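Local coordinates for methionine-binding protein (Coxiella burnetii, PDB 3TQW) that probably captures methionine in the cell envelope as the substrate-binding component of an ABC transporter, at residues Met86-Lys91 / Leu119-Ala124. Numbering follows the deposited sequence.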
loop_
_atom_site.group_PDB
_atom_site.type_symbol
_atom_site.label_atom_id
_atom_site.label_comp_id
_atom_site.label_asym_id
_atom_site.label_seq_id
_atom_site.Cartn_x
_atom_site.Cartn_y
_atom_site.Cartn_z
HETATM N N MSE A 86 -4.588 -6.353 -0.101
HETATM C CA MSE A 86 -4.905 -5.955 1.268
HETATM C C MSE A 86 -5.742 -7.002 2.001
HETATM O O MSE A 86 -6.696 -7.560 1.441
HETATM C CB MSE A 86 -5.634 -4.606 1.259
HETATM C CG MSE A 86 -6.195 -4.183 2.606
HETATM SE SE MSE A 86 -7.146 -2.481 2.480
HETATM C CE MSE A 86 -5.612 -1.281 2.510
ATOM N N GLY A 87 -5.387 -7.261 3.256
ATOM C CA GLY A 87 -6.091 -8.249 4.052
ATOM C C GLY A 87 -6.977 -7.637 5.122
ATOM O O GLY A 87 -6.795 -6.477 5.506
ATOM N N LEU A 88 -7.953 -8.417 5.586
ATOM C CA LEU A 88 -8.745 -8.063 6.751
ATOM C C LEU A 88 -8.265 -8.936 7.901
ATOM O O LEU A 88 -8.170 -10.156 7.759
ATOM C CB LEU A 88 -10.231 -8.322 6.490
ATOM C CG LEU A 88 -10.881 -7.548 5.348
ATOM C CD1 LEU A 88 -12.291 -8.070 5.088
ATOM C CD2 LEU A 88 -10.908 -6.062 5.675
ATOM N N TYR A 89 -7.963 -8.316 9.037
ATOM C CA TYR A 89 -7.343 -9.026 10.149
ATOM C C TYR A 89 -8.129 -8.844 11.436
ATOM O O TYR A 89 -8.841 -7.862 11.603
ATOM C CB TYR A 89 -5.920 -8.521 10.376
ATOM C CG TYR A 89 -5.027 -8.609 9.159
ATOM C CD1 TYR A 89 -4.222 -9.719 8.949
ATOM C CD2 TYR A 89 -4.981 -7.578 8.228
ATOM C CE1 TYR A 89 -3.403 -9.811 7.847
ATOM C CE2 TYR A 89 -4.158 -7.657 7.116
ATOM C CZ TYR A 89 -3.370 -8.778 6.931
ATOM O OH TYR A 89 -2.543 -8.882 5.833
ATOM N N SER A 90 -7.979 -9.789 12.354
ATOM C CA SER A 90 -8.627 -9.681 13.651
ATOM C C SER A 90 -7.877 -10.488 14.698
ATOM O O SER A 90 -7.227 -11.481 14.378
ATOM C CB SER A 90 -10.079 -10.161 13.571
ATOM O OG SER A 90 -10.678 -10.180 14.853
ATOM N N LYS A 91 -7.962 -10.040 15.945
ATOM C CA LYS A 91 -7.493 -10.822 17.078
ATOM C C LYS A 91 -8.682 -11.239 17.938
ATOM O O LYS A 91 -8.512 -11.708 19.064
ATOM C CB LYS A 91 -6.479 -10.029 17.908
ATOM C CG LYS A 91 -5.103 -9.939 17.268
ATOM C CD LYS A 91 -4.281 -8.792 17.834
ATOM C CE LYS A 91 -4.091 -8.912 19.335
ATOM N NZ LYS A 91 -3.249 -7.799 19.861
ATOM N N LEU A 119 -14.323 -1.191 -0.210
ATOM C CA LEU A 119 -14.531 -2.125 -1.307
ATOM C C LEU A 119 -14.245 -3.554 -0.869
ATOM O O LEU A 119 -14.931 -4.487 -1.288
ATOM C CB LEU A 119 -13.664 -1.750 -2.507
ATOM C CG LEU A 119 -14.187 -0.591 -3.362
ATOM C CD1 LEU A 119 -13.112 -0.085 -4.316
ATOM C CD2 LEU A 119 -15.442 -1.008 -4.124
ATOM N N LEU A 120 -13.233 -3.721 -0.020
ATOM C CA LEU A 120 -12.878 -5.036 0.504
ATOM C C LEU A 120 -13.941 -5.555 1.478
ATOM O O LEU A 120 -14.236 -6.751 1.503
ATOM C CB LEU A 120 -11.499 -4.992 1.174
ATOM C CG LEU A 120 -10.926 -6.277 1.777
ATOM C CD1 LEU A 120 -10.865 -7.395 0.754
ATOM C CD2 LEU A 120 -9.537 -6.029 2.364
ATOM N N LEU A 121 -14.512 -4.660 2.285
ATOM C CA LEU A 121 -15.596 -5.049 3.190
ATOM C C LEU A 121 -16.820 -5.484 2.391
ATOM O O LEU A 121 -17.597 -6.336 2.828
ATOM C CB LEU A 121 -15.970 -3.905 4.138
ATOM C CG LEU A 121 -14.905 -3.453 5.132
ATOM C CD1 LEU A 121 -15.357 -2.194 5.855
ATOM C CD2 LEU A 121 -14.596 -4.565 6.126
ATOM N N GLU A 122 -16.990 -4.887 1.217
ATOM C CA GLU A 122 -18.081 -5.259 0.329
ATOM C C GLU A 122 -17.814 -6.630 -0.295
ATOM O O GLU A 122 -18.717 -7.455 -0.423
ATOM C CB GLU A 122 -18.271 -4.200 -0.755
ATOM C CG GLU A 122 -19.429 -4.481 -1.683
ATOM C CD GLU A 122 -19.655 -3.367 -2.685
ATOM O OE1 GLU A 122 -18.691 -2.983 -3.385
ATOM O OE2 GLU A 122 -20.801 -2.875 -2.768
ATOM N N LYS A 123 -16.564 -6.868 -0.680
ATOM C CA LYS A 123 -16.157 -8.169 -1.193
ATOM C C LYS A 123 -16.420 -9.217 -0.118
ATOM O O LYS A 123 -16.839 -10.336 -0.415
ATOM C CB LYS A 123 -14.672 -8.141 -1.565
ATOM C CG LYS A 123 -14.097 -9.457 -2.065
ATOM C CD LYS A 123 -12.595 -9.315 -2.292
ATOM C CE LYS A 123 -11.959 -10.622 -2.728
ATOM N NZ LYS A 123 -12.507 -11.075 -4.029
ATOM N N ALA A 124 -16.183 -8.835 1.135
ATOM C CA ALA A 124 -16.427 -9.709 2.280
ATOM C C ALA A 124 -17.920 -9.919 2.554
ATOM O O ALA A 124 -18.287 -10.639 3.481
ATOM C CB ALA A 124 -15.737 -9.156 3.525
#
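Helix-on-sheet packing in one lobe of a periplasmic-binding-protein fold joins Leu88, on strand 87-89 of the five-stranded sheet, to Leu120 and Leu121 in the last turn of helix 111-123 and to Ala124 just beyond it. The axes of strand 87-89 and of helix residues 119-123 run nearly at right angles (78°) and come within 9.7 Å. Leu88 and Leu120 carry the contact between them. They meet tip to tip, Leu88 CD2 lying 3.6 Å from Leu120 CD2, while the same Leu88 methyl reaches Leu121 CD2 at 4.0 Å. The other branch of Leu88 goes one turn past Leu120, with CD1 3.9 Å from Ala124 CB. Leu120 extends with CG anti to its backbone N (chi1 -179°), which directs its branched end toward the strand, where CD2 sits 3.4 Å from Met86 O and 3.8 Å from Met86 CG. Met86, a selenomethionine, turns the end of its side chain away from the helix, and that side chain lies about 5 Å from the bound methionine. Ala170, on the adjoining strand 168-171, touches both Met86 and Leu88; Leu121 also leans on Ile105 and Val107, so the helix end packs on strand 104-108 as well as on strand 87-89. Strand and helix are thus joined mainly by aliphatic contacts, largely buried, with no polar bond between the two segments, and are held by shape and dispersion.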